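Local atomic coordinates of ssDNA binding protein (Pyrococcus furiosus, PDB entry 4PSM), a protein that binds single-stranded DNA, which is probably entrapped in tunnels between the subunits of its four-chain assembly. Residues S13-K18 against K45-K50; V19-F24 against H104-F109. One frame throughout, in Å; residues are numbered along the deposited sequence.

Interaction 1: residues S13-K18 against K45-K50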
loop_
_atom_site.group_PDB
_atom_site.type_symbol
_atom_site.label_atom_id
_atom_site.label_comp_id
_atom_site.label_asym_id
_atom_site.label_seq_id
_atom_site.Cartn_x
_atom_site.Cartn_y
_atom_site.Cartn_z
ATOM N N SER A 13 19.022 -24.035 24.197
ATOM C CA SER A 13 17.885 -24.423 23.361
ATOM C C SER A 13 17.761 -23.560 22.102
ATOM O O SER A 13 17.381 -24.048 21.047
ATOM C CB SER A 13 16.588 -24.328 24.173
ATOM O OG SER A 13 16.401 -23.011 24.666
ATOM N N GLY A 14 18.081 -22.278 22.222
ATOM C CA GLY A 14 17.984 -21.369 21.103
ATOM C C GLY A 14 19.300 -20.783 20.633
ATOM O O GLY A 14 19.348 -19.637 20.192
ATOM N N TYR A 15 20.374 -21.560 20.713
ATOM C CA TYR A 15 21.677 -21.058 20.284
ATOM C C TYR A 15 21.685 -20.908 18.762
ATOM O O TYR A 15 22.191 -19.933 18.220
ATOM C CB TYR A 15 22.822 -21.991 20.735
ATOM C CG TYR A 15 23.015 -23.187 19.821
ATOM C CD1 TYR A 15 23.843 -23.106 18.716
ATOM C CD2 TYR A 15 22.334 -24.379 20.044
ATOM C CE1 TYR A 15 23.997 -24.180 17.860
ATOM C CE2 TYR A 15 22.491 -25.459 19.200
ATOM C CZ TYR A 15 23.328 -25.351 18.108
ATOM O OH TYR A 15 23.488 -26.419 17.259
ATOM N N ALA A 16 21.118 -21.886 18.069
ATOM C CA ALA A 16 21.262 -21.949 16.623
ATOM C C ALA A 16 20.567 -20.760 15.935
ATOM O O ALA A 16 21.140 -20.125 15.051
ATOM C CB ALA A 16 20.761 -23.285 16.102
ATOM N N ASN A 17 19.351 -20.437 16.361
ATOM C CA ASN A 17 18.685 -19.237 15.860
ATOM C C ASN A 17 19.485 -17.967 16.156
ATOM O O ASN A 17 19.554 -17.056 15.330
ATOM C CB ASN A 17 17.266 -19.105 16.432
ATOM C CG ASN A 17 16.275 -20.056 15.783
ATOM O OD1 ASN A 17 16.414 -20.414 14.615
ATOM N ND2 ASN A 17 15.262 -20.464 16.541
ATOM N N LYS A 18 20.089 -17.903 17.338
ATOM C CA LYS A 18 20.812 -16.705 17.728
ATOM C C LYS A 18 22.050 -16.515 16.863
ATOM O O LYS A 18 22.379 -15.397 16.456
ATOM C CB LYS A 18 21.195 -16.749 19.208
ATOM C CG LYS A 18 21.849 -15.464 19.693
ATOM C CD LYS A 18 20.888 -14.283 19.567
ATOM C CE LYS A 18 21.412 -13.044 20.283
ATOM N NZ LYS A 18 21.586 -13.272 21.748
ATOM N N LYS A 45 25.716 -26.976 13.193
ATOM C CA LYS A 45 25.883 -28.423 13.162
ATOM C C LYS A 45 27.050 -28.804 14.075
ATOM O O LYS A 45 26.937 -29.684 14.920
ATOM C CB LYS A 45 26.149 -28.887 11.731
ATOM C CG LYS A 45 24.951 -29.499 11.023
ATOM C CD LYS A 45 24.922 -31.017 11.202
ATOM C CE LYS A 45 26.132 -31.686 10.552
ATOM N NZ LYS A 45 26.119 -33.170 10.702
ATOM N N ILE A 46 28.168 -28.110 13.899
ATOM C CA ILE A 46 29.367 -28.330 14.675
ATOM C C ILE A 46 29.127 -28.006 16.145
ATOM O O ILE A 46 29.454 -28.795 17.030
ATOM C CB ILE A 46 30.519 -27.471 14.131
ATOM C CG1 ILE A 46 30.930 -27.964 12.740
ATOM C CG2 ILE A 46 31.695 -27.475 15.092
ATOM C CD1 ILE A 46 31.906 -27.045 12.020
ATOM N N ILE A 47 28.537 -26.846 16.397
ATOM C CA ILE A 47 28.266 -26.413 17.758
ATOM C C ILE A 47 27.440 -27.459 18.499
ATOM O O ILE A 47 27.745 -27.829 19.632
ATOM C CB ILE A 47 27.544 -25.058 17.764
ATOM C CG1 ILE A 47 28.492 -23.957 17.278
ATOM C CG2 ILE A 47 27.019 -24.729 19.145
ATOM C CD1 ILE A 47 27.833 -22.606 17.165
ATOM N N PHE A 48 26.404 -27.958 17.840
ATOM C CA PHE A 48 25.500 -28.903 18.470
ATOM C C PHE A 48 26.190 -30.205 18.833
ATOM O O PHE A 48 25.834 -30.838 19.822
ATOM C CB PHE A 48 24.310 -29.200 17.567
ATOM C CG PHE A 48 23.325 -30.153 18.169
ATOM C CD1 PHE A 48 22.292 -29.685 18.960
ATOM C CD2 PHE A 48 23.436 -31.518 17.958
ATOM C CE1 PHE A 48 21.375 -30.557 19.517
ATOM C CE2 PHE A 48 22.526 -32.398 18.521
ATOM C CZ PHE A 48 21.488 -31.912 19.294
ATOM N N GLU A 49 27.156 -30.615 18.016
ATOM C CA GLU A 49 27.943 -31.800 18.323
ATOM C C GLU A 49 28.733 -31.562 19.606
ATOM O O GLU A 49 28.721 -32.388 20.504
ATOM C CB GLU A 49 28.880 -32.145 17.166
ATOM C CG GLU A 49 28.163 -32.582 15.896
ATOM C CD GLU A 49 29.106 -32.758 14.720
ATOM O OE1 GLU A 49 30.181 -32.119 14.714
ATOM O OE2 GLU A 49 28.772 -33.536 13.801
ATOM N N LYS A 50 29.395 -30.413 19.685
ATOM C CA LYS A 50 30.167 -30.039 20.854
ATOM C C LYS A 50 29.297 -29.885 22.097
ATOM O O LYS A 50 29.674 -30.339 23.173
ATOM C CB LYS A 50 30.970 -28.768 20.583
ATOM C CG LYS A 50 31.854 -28.877 19.349
ATOM C CD LYS A 50 33.106 -28.026 19.464
ATOM C CE LYS A 50 34.171 -28.519 18.495
ATOM N NZ LYS A 50 35.491 -27.873 18.725
#

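Interaction 2: residues V19-F24 against H104-F109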
loop_
_atom_site.group_PDB
_atom_site.type_symbol
_atom_site.label_atom_id
_atom_site.label_comp_id
_atom_site.label_asym_id
_atom_site.label_seq_id
_atom_site.Cartn_x
_atom_site.Cartn_y
_atom_site.Cartn_z
ATOM N N VAL A 19 22.740 -17.615 16.591
ATOM C CA VAL A 19 23.901 -17.575 15.728
ATOM C C VAL A 19 23.496 -16.985 14.377
ATOM O O VAL A 19 24.107 -16.033 13.893
ATOM C CB VAL A 19 24.509 -18.983 15.550
ATOM C CG1 VAL A 19 25.486 -19.011 14.384
ATOM C CG2 VAL A 19 25.185 -19.417 16.827
ATOM N N ARG A 20 22.444 -17.541 13.788
ATOM C CA ARG A 20 22.009 -17.119 12.465
ATOM C C ARG A 20 21.609 -15.645 12.457
ATOM O O ARG A 20 21.930 -14.908 11.526
ATOM C CB ARG A 20 20.854 -17.983 11.978
ATOM C CG ARG A 20 20.640 -17.915 10.457
ATOM C CD ARG A 20 19.405 -18.710 10.034
ATOM N NE ARG A 20 18.180 -18.058 10.501
ATOM C CZ ARG A 20 16.953 -18.516 10.268
ATOM N NH1 ARG A 20 16.783 -19.634 9.578
ATOM N NH2 ARG A 20 15.896 -17.855 10.728
ATOM N N ARG A 21 20.925 -15.214 13.511
ATOM C CA ARG A 21 20.499 -13.826 13.623
ATOM C C ARG A 21 21.676 -12.870 13.642
ATOM O O ARG A 21 21.691 -11.876 12.913
ATOM C CB ARG A 21 19.602 -13.634 14.836
ATOM C CG ARG A 21 18.247 -14.284 14.657
ATOM C CD ARG A 21 17.501 -14.389 15.960
ATOM N NE ARG A 21 17.515 -13.137 16.701
ATOM C CZ ARG A 21 17.029 -13.016 17.928
ATOM N NH1 ARG A 21 16.504 -14.079 18.518
ATOM N NH2 ARG A 21 17.064 -11.847 18.558
ATOM N N VAL A 22 22.672 -13.188 14.463
ATOM C CA VAL A 22 23.859 -12.352 14.585
ATOM C C VAL A 22 24.613 -12.328 13.265
ATOM O O VAL A 22 25.063 -11.278 12.809
ATOM C CB VAL A 22 24.781 -12.865 15.701
ATOM C CG1 VAL A 22 26.020 -11.971 15.835
ATOM C CG2 VAL A 22 24.012 -12.914 17.000
ATOM N N LEU A 23 24.745 -13.501 12.659
ATOM C CA LEU A 23 25.395 -13.624 11.365
ATOM C C LEU A 23 24.721 -12.747 10.286
ATOM O O LEU A 23 25.398 -12.028 9.548
ATOM C CB LEU A 23 25.435 -15.091 10.947
ATOM C CG LEU A 23 26.356 -15.441 9.780
ATOM C CD1 LEU A 23 27.731 -14.831 9.990
ATOM C CD2 LEU A 23 26.449 -16.943 9.622
ATOM N N PHE A 24 23.392 -12.792 10.208
ATOM C CA PHE A 24 22.671 -11.931 9.263
ATOM C C PHE A 24 22.985 -10.459 9.483
ATOM O O PHE A 24 23.161 -9.702 8.529
ATOM C CB PHE A 24 21.159 -12.125 9.360
ATOM C CG PHE A 24 20.628 -13.178 8.452
ATOM C CD1 PHE A 24 20.625 -12.986 7.078
ATOM C CD2 PHE A 24 20.112 -14.352 8.963
ATOM C CE1 PHE A 24 20.142 -13.960 6.233
ATOM C CE2 PHE A 24 19.611 -15.335 8.111
ATOM C CZ PHE A 24 19.629 -15.134 6.747
ATOM N N HIS A 104 11.317 -16.753 25.667
ATOM C CA HIS A 104 9.860 -16.714 25.649
ATOM C C HIS A 104 9.343 -15.432 25.007
ATOM O O HIS A 104 8.418 -15.468 24.197
ATOM C CB HIS A 104 9.298 -16.859 27.069
ATOM C CG HIS A 104 8.214 -17.884 27.190
ATOM N ND1 HIS A 104 7.924 -18.528 28.373
ATOM C CD2 HIS A 104 7.348 -18.378 26.271
ATOM C CE1 HIS A 104 6.927 -19.375 28.179
ATOM N NE2 HIS A 104 6.561 -19.303 26.913
HETATM N N MSE A 105 9.937 -14.299 25.372
HETATM C CA MSE A 105 9.532 -13.026 24.795
HETATM C C MSE A 105 9.719 -13.057 23.282
HETATM O O MSE A 105 8.975 -12.413 22.531
HETATM C CB MSE A 105 10.309 -11.853 25.406
HETATM C CG MSE A 105 9.833 -10.487 24.897
HETATM SE SE MSE A 105 9.880 -9.038 26.212
HETATM C CE MSE A 105 8.563 -7.839 25.391
ATOM N N GLU A 106 10.709 -13.824 22.842
ATOM C CA GLU A 106 11.026 -13.939 21.426
ATOM C C GLU A 106 10.026 -14.798 20.677
ATOM O O GLU A 106 9.731 -14.529 19.520
ATOM C CB GLU A 106 12.422 -14.515 21.243
ATOM C CG GLU A 106 13.520 -13.625 21.779
ATOM C CD GLU A 106 14.891 -14.170 21.460
ATOM O OE1 GLU A 106 15.002 -15.399 21.244
ATOM O OE2 GLU A 106 15.850 -13.370 21.406
ATOM N N LYS A 107 9.517 -15.838 21.327
ATOM C CA LYS A 107 8.523 -16.681 20.683
ATOM C C LYS A 107 7.247 -15.862 20.445
ATOM O O LYS A 107 6.602 -15.973 19.397
ATOM C CB LYS A 107 8.250 -17.933 21.518
ATOM C CG LYS A 107 7.311 -18.937 20.857
ATOM C CD LYS A 107 6.904 -20.070 21.800
ATOM C CE LYS A 107 8.093 -20.929 22.205
ATOM N NZ LYS A 107 7.659 -22.137 22.962
HETATM N N MSE A 108 6.906 -15.018 21.415
HETATM C CA MSE A 108 5.735 -14.157 21.298
HETATM C C MSE A 108 5.934 -13.097 20.222
HETATM O O MSE A 108 5.022 -12.790 19.457
HETATM C CB MSE A 108 5.417 -13.486 22.636
HETATM C CG MSE A 108 4.912 -14.437 23.714
HETATM SE SE MSE A 108 4.282 -13.481 25.296
HETATM C CE MSE A 108 5.871 -12.414 25.661
ATOM N N PHE A 109 7.133 -12.534 20.166
ATOM C CA PHE A 109 7.419 -11.491 19.197
ATOM C C PHE A 109 7.313 -12.018 17.775
ATOM O O PHE A 109 6.981 -11.281 16.843
ATOM C CB PHE A 109 8.804 -10.895 19.431
ATOM C CG PHE A 109 9.240 -9.961 18.351
ATOM C CD1 PHE A 109 8.699 -8.686 18.258
ATOM C CD2 PHE A 109 10.179 -10.357 17.414
ATOM C CE1 PHE A 109 9.090 -7.819 17.251
ATOM C CE2 PHE A 109 10.581 -9.491 16.410
ATOM C CZ PHE A 109 10.028 -8.222 16.320
#

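Interaction 1: residues S13-K18 against K45-K50
Y15, in the first turn of helix 15-26, reaches across to I47 and F48 on helix 33-53, joining the two helices that pack beside the antiparallel sheet of the ThermoDBP-related domain. Helix 15-26 starts here, with G14 at its N-cap position, and the tyrosine bridges to its neighbour. Its CG sits between the backbone N and the carbonyl carbon (chi1 82°), which swings the ring out from the helix toward 45-50. The side of the ring that carries CD1 and CE1 runs past I47, the two side chains pointing in opposite directions, and the closest approach is from CE1 of Y15 to CG2 of I47, at 3.3 Å. CB of I47 lies 3.7 Å from the same CE1. On the Y15 side, CB of A16 rests on one face of the ring, offset toward its rim. Farther out, the side chains of Y15 and F48 cross at about a right angle: OH of Y15 lies 2.9 Å from CB of F48, while CZ of Y15 stays 4.0 Å from that CB. F48 meets the hydroxyl chiefly through CB, its ring atoms CG and CD1 lying farther off. The backbone N of F48 is 3.3 Å from OH of Y15, but the angle is too poor for a hydrogen bond; the hydroxyl is instead bonded to the carbonyl O of N44, one turn earlier on helix 33-53. Both Y15 and I47 also touch I64 of strand 61-71, which places the pair against the sheet. A leucine in place of Y15 would probably leave the N44 carbonyl without its hydroxyl partner and open a gap beside I47 and F48. The tyrosine thus joins the helices in two ways, through apolar contact along its ring and a polar anchor at its end.

Interaction 2: residues V19-F24 against H104-F109
R21 of helix 15-26 reaches E106 of the long helix 93-141, and this one pair of charged side chains makes the whole contact between the two segments. The backbones stand well apart, with 12.3 Å between CA of R21 and CA of E106. From CB, which points toward 104-109, the arginine runs on through CG and CD and bends at chi3 (48°), turning the guanidinium to the glutamate. NE bonds away from this contact, to the carbonyl O of E140 in the second subunit, whose Y141 also packs on R21. CZ comes within 3.7 Å of OE2 of E106. At the tip, NH1 donates to OE2 of E106 at 3.0 Å, with an N-H...O angle of 161°. NH2 of R21 adds a weak bond to the same OE2, 3.5 Å long. The acceptor lies almost in the guanidinium plane, at its edge, yet the donor stands above the carboxylate plane, the two planes being 56° apart. Both bonds end on the same oxygen, so the pair is not the flat, two-oxygen fork of a bidentate salt bridge. E106 reaches out with its chain extended beyond CG. Beside E106, the assembly closes in: M105 packs on R21 of the third subunit, and F109 meets F109 of that subunit with ring planes nearly perpendicular. With R21 buried, the carboxylate of E106 is likely to offset much of its positive charge, while NE ties the same guanidinium to a neighbouring chain, so one arginine links its own domain, the predicted coiled-coil helix and a second subunit.

From the N terminus, the chain leaves strand 4-11 and enters helix 15-26, whose start and middle carry the first segments of both interactions, 13-18 opening just before it. Interaction 1 closes the shorter loop, 26 residues that are mostly helix, and returns on helix 33-53. Interaction 2 closes a loop of 79 residues that takes in all of helix 33-53 and strands 61-71 and 74-87 before reaching helix 93-141. The segments alternate along the chain, so the two loops cross. Their centres are 13 Å apart, and CD1 of I47 packs 4.2 Å from CG2 of V19. Helix 15-26 thereby connects the helix-and-sheet domain with the long helix.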